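Local coordinates for protein (CD58) (Homo sapiens, PDB 1CCZ) that binds the T-lymphocyte receptor CD2 through its immunoglobulin-like extracellular region, acting as a cell-surface adhesion glycoprotein, at residues K24-K29 / A36-S41; L124-E129 / W143-A148. All coordinates share one frame; numbering follows the deposited sequence.

Interaction 1: residues K24-K29 / A36-S41; sequences KEVLWK and AELENS
E25 reaches across to N40 with its side chain: E25 OE2 accepts from N40 N at 3.0 Å, on the anti side of the carboxylate and 29° out of its plane. With CG anti to the carbonyl carbon (chi1 -58°) and the chain extended beyond it, the carboxylate meets the backbone where the second strand ends. Just beyond the paired strands, a water donates to K24 O and accepts from S41 N. E39 OE1 lies 5.3 Å from E25 OE2, so the two carboxylates probably repel each other mildly.

V26 pairs with L38 in both directions. V26 N donates to L38 O, and V26 O accepts from L38 N at 2.9 Å. On the face shared by these residues, V26 CG1 packs against L38 CB at 3.7 Å, and L55 of strand 53-55 touches both side chains. L27 and E37 lie side by side on the other face; L27 CD1 is 3.6 Å from E37 OE1, while R44 and K34 form salt bridges with the E37 carboxylate. W28 N donates to A36 O at 2.9 Å, whereas the return bond from A36 N is weak. Strands 26-29 and 36-39 run at 166°, an antiparallel beta hairpin within an immunoglobulin-like beta-sandwich.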
# COMPACT_ATOMS: atom_id res chain seq x y z
N LYS A 24 5.24 28.71 -11.35
CA LYS A 24 6.55 29.31 -11.58
C LYS A 24 7.47 28.66 -10.57
O LYS A 24 8.60 28.31 -10.88
CB LYS A 24 6.53 30.82 -11.36
CG LYS A 24 6.53 31.63 -12.64
CD LYS A 24 5.11 31.76 -13.17
CE LYS A 24 5.08 31.94 -14.68
NZ LYS A 24 6.17 32.83 -15.20
N GLU A 25 6.97 28.51 -9.35
CA GLU A 25 7.74 27.89 -8.29
C GLU A 25 6.84 26.93 -7.52
O GLU A 25 5.62 27.08 -7.52
CB GLU A 25 8.29 28.96 -7.35
CG GLU A 25 9.17 29.98 -8.05
CD GLU A 25 9.64 31.07 -7.11
OE1 GLU A 25 8.86 32.01 -6.83
OE2 GLU A 25 10.80 30.98 -6.63
N VAL A 26 7.45 25.94 -6.88
CA VAL A 26 6.69 24.95 -6.12
C VAL A 26 7.57 24.40 -5.02
O VAL A 26 8.77 24.26 -5.20
CB VAL A 26 6.17 23.78 -7.01
CG1 VAL A 26 7.30 23.02 -7.61
CG2 VAL A 26 5.35 22.84 -6.18
N LEU A 27 6.98 24.13 -3.87
CA LEU A 27 7.73 23.58 -2.75
C LEU A 27 6.96 22.37 -2.17
O LEU A 27 5.73 22.43 -1.98
CB LEU A 27 7.91 24.64 -1.66
CG LEU A 27 8.60 24.20 -0.36
CD1 LEU A 27 10.02 23.74 -0.65
CD2 LEU A 27 8.63 25.36 0.60
N TRP A 28 7.68 21.27 -1.93
CA TRP A 28 7.08 20.07 -1.36
C TRP A 28 7.71 19.82 -0.02
O TRP A 28 8.95 19.90 0.14
CB TRP A 28 7.34 18.86 -2.25
CG TRP A 28 6.37 18.76 -3.36
CD1 TRP A 28 6.54 19.23 -4.64
CD2 TRP A 28 5.08 18.13 -3.33
NE1 TRP A 28 5.44 18.92 -5.40
CE2 TRP A 28 4.53 18.25 -4.63
CE3 TRP A 28 4.35 17.47 -2.34
CZ2 TRP A 28 3.27 17.73 -4.96
CZ3 TRP A 28 3.09 16.96 -2.67
CH2 TRP A 28 2.57 17.09 -3.97
N LYS A 29 6.85 19.54 0.96
CA LYS A 29 7.30 19.27 2.32
C LYS A 29 6.75 17.94 2.79
O LYS A 29 5.67 17.53 2.37
CB LYS A 29 6.84 20.37 3.27
CG LYS A 29 7.60 21.68 3.15
CD LYS A 29 6.90 22.77 3.95
CE LYS A 29 7.76 24.03 4.06
NZ LYS A 29 7.04 25.13 4.77
N ALA A 36 11.61 18.84 -1.85
CA ALA A 36 12.14 19.28 -3.13
C ALA A 36 11.47 20.59 -3.47
O ALA A 36 10.40 20.90 -2.94
CB ALA A 36 11.82 18.26 -4.20
N GLU A 37 12.07 21.33 -4.40
CA GLU A 37 11.52 22.61 -4.81
C GLU A 37 11.96 23.05 -6.19
O GLU A 37 12.95 22.56 -6.72
CB GLU A 37 11.94 23.69 -3.79
CG GLU A 37 13.38 24.07 -3.94
CD GLU A 37 13.92 24.89 -2.78
OE1 GLU A 37 13.29 24.95 -1.72
OE2 GLU A 37 14.99 25.48 -2.94
N LEU A 38 11.18 23.94 -6.79
CA LEU A 38 11.47 24.59 -8.07
C LEU A 38 11.41 26.04 -7.56
O LEU A 38 10.33 26.58 -7.31
CB LEU A 38 10.38 24.36 -9.11
CG LEU A 38 10.42 23.00 -9.79
CD1 LEU A 38 9.27 22.90 -10.79
CD2 LEU A 38 11.76 22.80 -10.50
N GLU A 39 12.58 26.63 -7.35
CA GLU A 39 12.69 27.97 -6.81
C GLU A 39 13.67 28.84 -7.61
O GLU A 39 14.82 28.45 -7.81
CB GLU A 39 13.17 27.88 -5.35
CG GLU A 39 13.18 29.20 -4.59
CD GLU A 39 13.59 29.02 -3.15
OE1 GLU A 39 12.73 28.61 -2.34
OE2 GLU A 39 14.76 29.29 -2.83
N ASN A 40 13.22 30.01 -8.07
CA ASN A 40 14.08 30.91 -8.81
C ASN A 40 14.65 30.15 -9.99
O ASN A 40 15.85 30.28 -10.28
CB ASN A 40 15.25 31.39 -7.95
CG ASN A 40 14.80 32.16 -6.73
OD1 ASN A 40 13.98 33.07 -6.83
ND2 ASN A 40 15.35 31.80 -5.56
N SER A 41 13.82 29.34 -10.64
CA SER A 41 14.25 28.57 -11.82
C SER A 41 15.27 27.48 -11.60
O SER A 41 15.90 26.99 -12.55
CB SER A 41 14.79 29.52 -12.88
OG SER A 41 13.76 30.38 -13.32
O HOH W 1 11.35 28.59 -10.50

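Interaction 2: residues L124-E129 / W143-A148; sequences LYQGKE and WTNLRA
N145 and Q126 bring together the loop 143-148 and a type II' beta turn, Q126 to E129, in the C2-set immunoglobulin domain. At the start of the loop, W143 packs against F150, V167 and C169 of the same domain. T144 joins the contact through its backbone: T144 N donates to a water that in turn donates to Q126 OE1.

N145 has two roles. Its OD1 accepts from R147 N at 2.9 Å on a lone pair in the carbonyl plane, closing an Asx turn; CG sits between the backbone N and the carbonyl carbon. The side chains of N145 and Q126 cross obliquely, yet their amide planes are nearly parallel, 12° apart, and a second water bridges N145 ND2 to Q126 OE1. Q126 OE1 thus accepts a hydrogen bond from each of two waters. N145 CG lies 3.5 Å above one face of the R147 guanidinium, offset toward its rim.

At A148 the backbones come nearest, G127 CA lying 5.1 Å from A148 CA, and A148 CB rests 3.6 Å from G127 N. G127 has a positive phi, as the second residue of a type II' turn does. Q126 is extended, its CG anti to the backbone N, and its amide nitrogen grips the loop at two points three residues apart. Q126 NE2 donates to N145 O at 2.8 Å from above the carbonyl plane, 40° out of it, and to A148 O at 3.1 Å in a nearly straight bond of 174°.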
# COMPACT_ATOMS: atom_id res chain seq x y z
N LEU A 124 -11.10 -15.96 3.71
CA LEU A 124 -11.29 -17.38 3.45
C LEU A 124 -12.57 -17.68 2.67
O LEU A 124 -13.63 -17.10 2.95
CB LEU A 124 -11.30 -18.15 4.76
CG LEU A 124 -11.32 -19.68 4.67
CD1 LEU A 124 -10.02 -20.20 4.10
CD2 LEU A 124 -11.55 -20.24 6.07
N TYR A 125 -12.45 -18.58 1.69
CA TYR A 125 -13.58 -19.00 0.86
C TYR A 125 -13.65 -20.52 0.75
O TYR A 125 -12.63 -21.20 0.82
CB TYR A 125 -13.44 -18.44 -0.56
CG TYR A 125 -13.19 -16.95 -0.60
CD1 TYR A 125 -11.92 -16.43 -0.38
CD2 TYR A 125 -14.23 -16.07 -0.91
CE1 TYR A 125 -11.67 -15.05 -0.47
CE2 TYR A 125 -14.00 -14.69 -1.00
CZ TYR A 125 -12.72 -14.19 -0.78
OH TYR A 125 -12.48 -12.85 -0.90
N GLN A 126 -14.85 -21.06 0.62
CA GLN A 126 -15.02 -22.50 0.43
C GLN A 126 -16.08 -22.53 -0.64
O GLN A 126 -17.21 -22.11 -0.42
CB GLN A 126 -15.51 -23.23 1.66
CG GLN A 126 -15.84 -24.68 1.34
CD GLN A 126 -15.99 -25.52 2.56
OE1 GLN A 126 -16.61 -25.10 3.54
NE2 GLN A 126 -15.44 -26.73 2.53
N GLY A 127 -15.71 -23.02 -1.82
CA GLY A 127 -16.65 -23.01 -2.91
C GLY A 127 -16.75 -21.55 -3.31
O GLY A 127 -15.74 -20.83 -3.35
N LYS A 128 -17.96 -21.09 -3.58
CA LYS A 128 -18.18 -19.71 -3.97
C LYS A 128 -18.65 -18.87 -2.77
O LYS A 128 -19.30 -17.83 -2.92
CB LYS A 128 -19.22 -19.66 -5.12
CG LYS A 128 -20.71 -19.76 -4.68
CD LYS A 128 -21.65 -20.07 -5.87
CE LYS A 128 -22.43 -18.83 -6.35
NZ LYS A 128 -23.75 -18.67 -5.67
N GLU A 129 -18.28 -19.31 -1.58
CA GLU A 129 -18.72 -18.62 -0.39
C GLU A 129 -17.61 -18.00 0.43
O GLU A 129 -16.65 -18.68 0.76
CB GLU A 129 -19.47 -19.62 0.47
CG GLU A 129 -20.08 -19.06 1.71
CD GLU A 129 -21.18 -19.95 2.21
OE1 GLU A 129 -22.06 -20.28 1.39
OE2 GLU A 129 -21.16 -20.32 3.41
N TRP A 143 -14.35 -26.04 10.21
CA TRP A 143 -15.24 -26.32 9.10
C TRP A 143 -16.47 -27.17 9.44
O TRP A 143 -16.48 -27.95 10.40
CB TRP A 143 -14.47 -26.93 7.91
CG TRP A 143 -13.93 -28.33 8.12
CD1 TRP A 143 -14.65 -29.50 8.08
CD2 TRP A 143 -12.56 -28.70 8.37
NE1 TRP A 143 -13.81 -30.58 8.29
CE2 TRP A 143 -12.53 -30.12 8.47
CE3 TRP A 143 -11.37 -27.98 8.52
CZ2 TRP A 143 -11.35 -30.83 8.72
CZ3 TRP A 143 -10.19 -28.68 8.76
CH2 TRP A 143 -10.19 -30.10 8.86
N THR A 144 -17.51 -26.98 8.65
CA THR A 144 -18.74 -27.72 8.85
C THR A 144 -18.84 -28.79 7.78
O THR A 144 -19.45 -29.83 7.99
CB THR A 144 -19.96 -26.78 8.78
OG1 THR A 144 -20.18 -26.35 7.42
CG2 THR A 144 -19.73 -25.57 9.65
N ASN A 145 -18.21 -28.54 6.63
CA ASN A 145 -18.23 -29.49 5.52
C ASN A 145 -16.98 -29.37 4.64
O ASN A 145 -16.26 -28.37 4.70
CB ASN A 145 -19.46 -29.28 4.66
CG ASN A 145 -19.31 -28.11 3.74
OD1 ASN A 145 -18.81 -28.25 2.63
ND2 ASN A 145 -19.74 -26.93 4.19
N LEU A 146 -16.75 -30.40 3.83
CA LEU A 146 -15.60 -30.42 2.93
C LEU A 146 -16.05 -30.70 1.50
O LEU A 146 -15.39 -31.40 0.75
CB LEU A 146 -14.60 -31.47 3.39
CG LEU A 146 -13.98 -31.15 4.76
CD1 LEU A 146 -13.05 -32.25 5.18
CD2 LEU A 146 -13.24 -29.83 4.71
N ARG A 147 -17.18 -30.12 1.12
CA ARG A 147 -17.71 -30.32 -0.22
C ARG A 147 -16.93 -29.55 -1.30
O ARG A 147 -17.08 -29.82 -2.49
CB ARG A 147 -19.18 -29.90 -0.27
CG ARG A 147 -20.11 -30.80 0.53
CD ARG A 147 -21.57 -30.47 0.20
NE ARG A 147 -21.97 -29.15 0.69
CZ ARG A 147 -22.34 -28.90 1.94
NH1 ARG A 147 -22.37 -29.87 2.86
NH2 ARG A 147 -22.68 -27.66 2.30
N ALA A 148 -16.13 -28.58 -0.89
CA ALA A 148 -15.34 -27.82 -1.84
C ALA A 148 -14.00 -27.46 -1.21
O ALA A 148 -13.85 -27.48 0.00
CB ALA A 148 -16.07 -26.56 -2.24
O HOH W 2 -17.18 -25.39 6.05
O HOH W 3 -19.13 -24.14 3.33

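Overall arrangement
The two contacts come in series along the chain, with interaction 1 complete before interaction 2 begins, and lie on opposite sides of its centre. Their centres are 56 Å apart and their nearest atoms about 34 Å, so neither touches the other. Interaction 1 joins neighbouring strands 26-30 and 33-39 of the six-stranded mixed sheet. Interaction 2 lies in the other domain, where the end of strand 121-126, in a four-stranded antiparallel sheet, meets the loop leading to strand 150-156. One contact is thus strand pairing inside a sheet and the other a surface link between turn and loop, in two immunoglobulin-like domains following one another in an elongated molecule.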